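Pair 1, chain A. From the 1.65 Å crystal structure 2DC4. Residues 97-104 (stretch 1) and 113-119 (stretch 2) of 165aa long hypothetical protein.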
# COMPACT_ATOMS: atom_id res chain seq x y z
N VAL A 97 7.55 12.20 12.13
CA VAL A 97 6.76 12.77 11.06
C VAL A 97 7.48 13.97 10.47
O VAL A 97 7.82 14.91 11.19
CB VAL A 97 5.38 13.23 11.56
CG1 VAL A 97 4.59 13.85 10.41
CG2 VAL A 97 4.63 12.05 12.17
N VAL A 98 7.72 13.93 9.16
CA VAL A 98 8.39 15.03 8.49
C VAL A 98 7.37 15.80 7.66
O VAL A 98 6.67 15.22 6.84
CB VAL A 98 9.51 14.54 7.53
CG1 VAL A 98 10.13 15.74 6.80
CG2 VAL A 98 10.58 13.79 8.31
N LYS A 99 7.29 17.11 7.90
CA LYS A 99 6.37 17.96 7.17
C LYS A 99 7.16 18.99 6.40
O LYS A 99 8.02 19.67 6.97
CB LYS A 99 5.40 18.65 8.13
CG LYS A 99 4.52 17.69 8.91
CD LYS A 99 3.56 18.43 9.84
CE LYS A 99 2.60 19.32 9.06
NZ LYS A 99 1.76 18.53 8.11
N LYS A 100 6.89 19.13 5.12
CA LYS A 100 7.63 20.09 4.33
C LYS A 100 6.83 20.64 3.16
O LYS A 100 5.83 20.05 2.75
CB LYS A 100 8.91 19.45 3.79
CG LYS A 100 8.66 18.52 2.61
CD LYS A 100 9.96 18.03 1.99
CE LYS A 100 10.49 16.78 2.68
NZ LYS A 100 9.68 15.57 2.33
N ARG A 101 7.27 21.77 2.64
CA ARG A 101 6.65 22.38 1.48
C ARG A 101 7.76 22.29 0.44
O ARG A 101 8.83 22.87 0.62
CB ARG A 101 6.28 23.83 1.76
CG ARG A 101 5.24 24.40 0.82
CD ARG A 101 4.28 25.31 1.56
NE ARG A 101 3.11 25.65 0.76
CZ ARG A 101 3.10 26.56 -0.21
NH1 ARG A 101 4.21 27.22 -0.51
NH2 ARG A 101 1.99 26.80 -0.88
N ARG A 102 7.51 21.55 -0.64
CA ARG A 102 8.52 21.35 -1.68
C ARG A 102 8.23 22.05 -3.00
O ARG A 102 7.14 21.93 -3.57
CB ARG A 102 8.68 19.84 -1.92
CG ARG A 102 9.61 19.47 -3.07
CD ARG A 102 9.72 17.96 -3.21
NE ARG A 102 10.48 17.37 -2.11
CZ ARG A 102 10.64 16.06 -1.92
NH1 ARG A 102 10.10 15.19 -2.76
NH2 ARG A 102 11.35 15.62 -0.89
N TRP A 103 9.23 22.79 -3.49
CA TRP A 103 9.18 23.49 -4.76
C TRP A 103 9.97 22.60 -5.73
O TRP A 103 11.15 22.35 -5.50
CB TRP A 103 9.86 24.85 -4.65
CG TRP A 103 8.97 25.95 -4.21
CD1 TRP A 103 8.43 26.93 -4.99
CD2 TRP A 103 8.51 26.20 -2.88
NE1 TRP A 103 7.67 27.78 -4.23
CE2 TRP A 103 7.70 27.35 -2.93
CE3 TRP A 103 8.71 25.56 -1.65
CZ2 TRP A 103 7.08 27.88 -1.80
CZ3 TRP A 103 8.09 26.09 -0.52
CH2 TRP A 103 7.29 27.24 -0.60
N ILE A 104 9.31 22.14 -6.78
CA ILE A 104 9.96 21.26 -7.75
C ILE A 104 10.25 21.98 -9.06
O ILE A 104 9.36 22.62 -9.62
CB ILE A 104 9.07 20.02 -8.05
CG1 ILE A 104 8.73 19.30 -6.74
CG2 ILE A 104 9.79 19.07 -9.02
CD1 ILE A 104 7.71 18.17 -6.90
N GLU A 113 14.68 19.88 -5.89
CA GLU A 113 13.60 19.83 -4.91
C GLU A 113 14.02 20.79 -3.80
O GLU A 113 14.90 20.49 -3.01
CB GLU A 113 13.44 18.42 -4.34
CG GLU A 113 13.22 17.34 -5.40
CD GLU A 113 12.90 15.98 -4.81
OE1 GLU A 113 13.54 15.58 -3.82
OE2 GLU A 113 12.01 15.30 -5.35
N LEU A 114 13.39 21.96 -3.79
CA LEU A 114 13.69 22.99 -2.78
C LEU A 114 12.69 22.79 -1.66
O LEU A 114 11.50 23.04 -1.83
CB LEU A 114 13.55 24.38 -3.40
CG LEU A 114 13.90 25.57 -2.51
CD1 LEU A 114 15.26 25.35 -1.86
CD2 LEU A 114 13.90 26.84 -3.35
N ASN A 115 13.19 22.34 -0.52
CA ASN A 115 12.35 22.03 0.62
C ASN A 115 12.40 22.95 1.82
O ASN A 115 13.48 23.27 2.32
CB ASN A 115 12.67 20.63 1.12
CG ASN A 115 12.56 19.59 0.04
OD1 ASN A 115 11.49 19.40 -0.53
ND2 ASN A 115 13.66 18.91 -0.24
N ARG A 116 11.23 23.37 2.29
CA ARG A 116 11.14 24.17 3.50
C ARG A 116 10.59 23.15 4.49
O ARG A 116 9.39 22.86 4.50
CB ARG A 116 10.19 25.35 3.31
CG ARG A 116 10.54 26.19 2.10
CD ARG A 116 10.20 27.66 2.29
NE ARG A 116 11.17 28.32 3.16
CZ ARG A 116 11.14 29.62 3.45
NH1 ARG A 116 10.18 30.39 2.95
NH2 ARG A 116 12.08 30.15 4.22
N VAL A 117 11.48 22.59 5.30
CA VAL A 117 11.15 21.51 6.24
C VAL A 117 10.85 22.01 7.65
O VAL A 117 11.68 22.62 8.33
CB VAL A 117 12.31 20.52 6.31
CG1 VAL A 117 11.89 19.31 7.15
CG2 VAL A 117 12.70 20.05 4.93
N GLU A 118 9.59 21.74 8.10
CA GLU A 118 9.21 22.09 9.46
C GLU A 118 10.19 21.50 10.50
O GLU A 118 10.59 20.34 10.44
CB GLU A 118 7.76 21.60 9.71
CG GLU A 118 6.70 22.49 9.02
CD GLU A 118 5.30 22.15 9.51
OE1 GLU A 118 4.36 22.31 8.73
OE2 GLU A 118 5.13 21.83 10.69
N LYS A 119 10.64 22.38 11.44
CA LYS A 119 11.54 21.95 12.52
C LYS A 119 12.91 21.46 12.04
O LYS A 119 13.63 20.76 12.74
CB LYS A 119 10.85 20.82 13.30
CG LYS A 119 9.54 21.29 13.95
CD LYS A 119 8.85 20.20 14.77
CE LYS A 119 7.52 20.67 15.34
NZ LYS A 119 6.87 19.56 16.05
O HOH W 1 8.67 18.34 9.98

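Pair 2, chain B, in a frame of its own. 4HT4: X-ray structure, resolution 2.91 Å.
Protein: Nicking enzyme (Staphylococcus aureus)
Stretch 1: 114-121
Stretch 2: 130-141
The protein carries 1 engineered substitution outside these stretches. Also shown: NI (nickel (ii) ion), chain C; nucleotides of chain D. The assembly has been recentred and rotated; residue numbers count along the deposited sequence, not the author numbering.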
# COMPACT_ATOMS: atom_id res chain seq x y z
N GLY B 114 4.41 8.29 8.91
CA GLY B 114 4.66 6.86 8.90
C GLY B 114 3.38 6.06 8.88
O GLY B 114 2.71 5.92 9.90
N MSE B 115 3.03 5.55 7.71
CA MSE B 115 1.79 4.82 7.51
C MSE B 115 2.01 3.33 7.74
O MSE B 115 3.14 2.87 7.90
CB MSE B 115 1.27 5.05 6.09
CG MSE B 115 1.88 6.27 5.42
SE MSE B 115 1.60 6.33 3.50
CE MSE B 115 -0.30 6.73 3.48
N ILE B 116 0.92 2.57 7.76
CA ILE B 116 1.00 1.12 7.77
C ILE B 116 0.75 0.62 6.35
O ILE B 116 -0.28 0.94 5.75
CB ILE B 116 -0.02 0.49 8.72
CG1 ILE B 116 0.22 0.96 10.16
CG2 ILE B 116 0.04 -1.03 8.64
CD1 ILE B 116 -0.70 0.33 11.17
N VAL B 117 1.68 -0.16 5.82
CA VAL B 117 1.62 -0.58 4.43
C VAL B 117 1.38 -2.08 4.28
O VAL B 117 2.17 -2.89 4.76
CB VAL B 117 2.90 -0.20 3.68
CG1 VAL B 117 2.77 -0.56 2.21
CG2 VAL B 117 3.19 1.28 3.84
N ASP B 118 0.29 -2.43 3.61
CA ASP B 118 0.00 -3.82 3.30
C ASP B 118 0.52 -4.13 1.89
O ASP B 118 -0.18 -3.90 0.90
CB ASP B 118 -1.50 -4.09 3.37
CG ASP B 118 -1.83 -5.56 3.48
OD1 ASP B 118 -1.00 -6.40 3.07
OD2 ASP B 118 -2.93 -5.89 3.98
N LEU B 119 1.75 -4.63 1.82
CA LEU B 119 2.40 -4.88 0.54
C LEU B 119 2.04 -6.25 -0.03
O LEU B 119 2.20 -7.27 0.63
CB LEU B 119 3.92 -4.76 0.68
CG LEU B 119 4.73 -5.10 -0.57
CD1 LEU B 119 4.45 -4.09 -1.68
CD2 LEU B 119 6.21 -5.14 -0.25
N ASN B 120 1.57 -6.25 -1.28
CA ASN B 120 1.27 -7.49 -1.99
C ASN B 120 1.75 -7.42 -3.43
O ASN B 120 1.38 -6.52 -4.18
CB ASN B 120 -0.23 -7.78 -1.95
CG ASN B 120 -0.79 -7.80 -0.54
OD1 ASN B 120 -1.42 -6.84 -0.10
ND2 ASN B 120 -0.54 -8.89 0.18
N ILE B 121 2.58 -8.39 -3.82
CA ILE B 121 3.14 -8.41 -5.16
C ILE B 121 2.43 -9.42 -6.06
O ILE B 121 2.31 -10.60 -5.72
CB ILE B 121 4.64 -8.74 -5.13
CG1 ILE B 121 5.38 -7.73 -4.25
CG2 ILE B 121 5.21 -8.73 -6.54
CD1 ILE B 121 6.87 -7.97 -4.17
N HIS B 130 3.47 -6.35 -10.96
CA HIS B 130 3.10 -5.13 -10.25
C HIS B 130 2.96 -5.38 -8.76
O HIS B 130 2.91 -6.53 -8.31
CB HIS B 130 1.81 -4.53 -10.82
CG HIS B 130 0.61 -5.42 -10.71
ND1 HIS B 130 0.21 -6.25 -11.73
CD2 HIS B 130 -0.27 -5.60 -9.70
CE1 HIS B 130 -0.87 -6.91 -11.35
NE2 HIS B 130 -1.19 -6.53 -10.12
N ALA B 131 2.90 -4.30 -7.98
CA ALA B 131 2.79 -4.41 -6.54
C ALA B 131 1.73 -3.47 -5.98
O ALA B 131 1.80 -2.26 -6.16
CB ALA B 131 4.13 -4.14 -5.88
N HIS B 132 0.74 -4.05 -5.30
CA HIS B 132 -0.31 -3.26 -4.67
C HIS B 132 0.12 -2.85 -3.27
O HIS B 132 0.68 -3.66 -2.52
CB HIS B 132 -1.61 -4.06 -4.59
CG HIS B 132 -2.08 -4.60 -5.91
ND1 HIS B 132 -3.16 -4.08 -6.58
CD2 HIS B 132 -1.61 -5.62 -6.67
CE1 HIS B 132 -3.34 -4.75 -7.70
NE2 HIS B 132 -2.41 -5.69 -7.78
N LEU B 133 -0.15 -1.60 -2.90
CA LEU B 133 0.20 -1.12 -1.57
C LEU B 133 -0.99 -0.46 -0.87
O LEU B 133 -1.34 0.68 -1.17
CB LEU B 133 1.37 -0.14 -1.63
CG LEU B 133 2.77 -0.70 -1.89
CD1 LEU B 133 3.01 -0.96 -3.37
CD2 LEU B 133 3.83 0.25 -1.34
N LEU B 134 -1.62 -1.19 0.05
CA LEU B 134 -2.70 -0.65 0.85
C LEU B 134 -2.15 0.11 2.05
O LEU B 134 -1.50 -0.47 2.92
CB LEU B 134 -3.64 -1.76 1.33
CG LEU B 134 -4.91 -1.99 0.51
CD1 LEU B 134 -5.74 -3.09 1.14
CD2 LEU B 134 -5.71 -0.71 0.42
N CYS B 135 -2.42 1.41 2.09
CA CYS B 135 -1.88 2.27 3.14
C CYS B 135 -2.99 2.91 3.97
O CYS B 135 -4.04 3.27 3.44
CB CYS B 135 -1.01 3.37 2.51
SG CYS B 135 0.28 2.75 1.42
N THR B 136 -2.74 3.04 5.27
CA THR B 136 -3.70 3.67 6.17
C THR B 136 -3.78 5.17 5.91
O THR B 136 -2.83 5.78 5.42
CB THR B 136 -3.33 3.43 7.64
OG1 THR B 136 -2.01 3.93 7.90
CG2 THR B 136 -3.38 1.95 7.97
N LEU B 137 -4.93 5.76 6.23
CA LEU B 137 -5.14 7.18 6.01
C LEU B 137 -4.94 7.98 7.30
O LEU B 137 -5.06 9.20 7.32
CB LEU B 137 -6.54 7.44 5.46
CG LEU B 137 -6.91 6.79 4.12
CD1 LEU B 137 -8.35 7.09 3.76
CD2 LEU B 137 -5.98 7.27 3.03
N ARG B 138 -4.63 7.27 8.38
CA ARG B 138 -4.40 7.90 9.67
C ARG B 138 -3.09 7.40 10.29
O ARG B 138 -2.59 6.34 9.92
CB ARG B 138 -5.56 7.61 10.62
CG ARG B 138 -6.92 8.06 10.11
CD ARG B 138 -8.04 7.48 10.96
NE ARG B 138 -9.37 7.81 10.43
CZ ARG B 138 -10.18 8.71 10.96
NH1 ARG B 138 -9.81 9.39 12.04
NH2 ARG B 138 -11.36 8.95 10.42
N GLY B 139 -2.55 8.18 11.22
CA GLY B 139 -1.35 7.79 11.93
C GLY B 139 -1.66 7.23 13.30
O GLY B 139 -2.81 7.25 13.74
N LEU B 140 -0.64 6.74 13.99
CA LEU B 140 -0.81 6.17 15.32
C LEU B 140 -0.33 7.14 16.40
O LEU B 140 0.62 7.89 16.19
CB LEU B 140 -0.08 4.84 15.44
CG LEU B 140 -0.88 3.56 15.21
CD1 LEU B 140 -1.62 3.60 13.88
CD2 LEU B 140 0.04 2.35 15.27
N ASP B 141 -0.99 7.11 17.55
CA ASP B 141 -0.61 7.97 18.66
C ASP B 141 0.16 7.22 19.74
O ASP B 141 0.64 6.10 19.52
CB ASP B 141 -1.83 8.67 19.27
CG ASP B 141 -2.94 7.70 19.65
OD1 ASP B 141 -2.66 6.50 19.83
OD2 ASP B 141 -4.10 8.14 19.77
NI NI C . -2.97 -6.80 -9.33
P DC D 16 -12.12 12.51 11.56
OP1 DC D 16 -12.00 11.31 12.42
OP2 DC D 16 -10.93 13.36 11.32
O5' DC D 16 -12.69 12.06 10.14
C5' DC D 16 -12.73 12.99 9.07
C4' DC D 16 -13.89 12.72 8.14
O4' DC D 16 -14.80 13.84 8.22
C3' DC D 16 -13.50 12.55 6.68
O3' DC D 16 -13.91 11.27 6.19
C2' DC D 16 -14.19 13.68 5.92
C1' DC D 16 -15.14 14.31 6.93
N1 DC D 16 -15.06 15.80 6.93
C2 DC D 16 -15.91 16.55 6.10
O2 DC D 16 -16.72 15.96 5.39
N3 DC D 16 -15.82 17.90 6.11
C4 DC D 16 -14.93 18.50 6.90
N4 DC D 16 -14.87 19.84 6.88
C5 DC D 16 -14.05 17.76 7.75
C6 DC D 16 -14.15 16.43 7.73
O HOH W 2 -3.62 -5.83 -10.90
O HOH W 3 -4.65 -7.36 -8.47

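The sharpest difference lies on the sheet face that carries K100(A), R102(A), N115(A) and V117(A) in pair 1, and V117(B), L119(B), L133(B) and C135(B) in pair 2: the first is held largely by polar groups and charge, the second by hydrocarbon. In pair 1, R102(A) rises from the sheet and leans towards the neighbouring strand, and its NE donates a hydrogen bond to N115(A) OD1 at 2.8 Å, near the plane of the guanidinium. Over one face of that same group lies E113(A), with OE2 3.2 Å from R102(A) NH1. This salt bridge rests on charge alone, because no N-H points at the oxygen. The superposition puts L119(B), L133(B) and A131(B) at these three positions. L119(B) CD1 packs 3.8 Å from L133(B) CG and 4.2 Å from A131(B) CB; the small alanine methyl occupies the place of the long glutamate. Leucine suits this buried site because it fills space without leaving a polar group to satisfy, whereas buried R102(A) needs the partners it finds.

The frame beneath is shared. Each pair consists of two antiparallel strands, their directions 161° apart in pair 1 and 169° in pair 2, and the central backbones superpose with an RMSD of 0.9 Å. R101(A)–R116(A) matches D118(B)–L134(B), and W103(A)–L114(A) matches N120(B)–H132(B); all four are hydrogen-bonded pairs. W103(A) N to L114(A) O is 2.8 Å, and N120(B) N to H132(B) O is 3.0 Å. Since backbone atoms make these bonds, the register tolerates very different side chains.

On the other face, W103(A) lays a broad ring beside the aliphatic part of R116(A), CZ3 to CG 3.6 Å, while its CB meets L114(A) CB at 3.9 Å. In pair 2, H132(B) takes the place of L114(A) and serves a metal instead: H132(B) NE2 and H130(B) NE2 each bind nickel at 2.0 Å. Imidazole suits this task because its nitrogen offers a lone pair.

V117(A) and C135(B) coincide closely, both compact. V117(A) CG1 touches V98(A) CG1 at 4.0 Å; C135(B) CB meets CE of selenomethionine M115(B), the match of V98(A), at 3.6 Å. At the next position, E118(A) N donates to K99(A) O at 2.8 Å, and T136(B) N to I116(B) O at 3.3 Å. Threonine adds a side-chain link, accepting from I116(B) N at its OG1, 3.2 Å away.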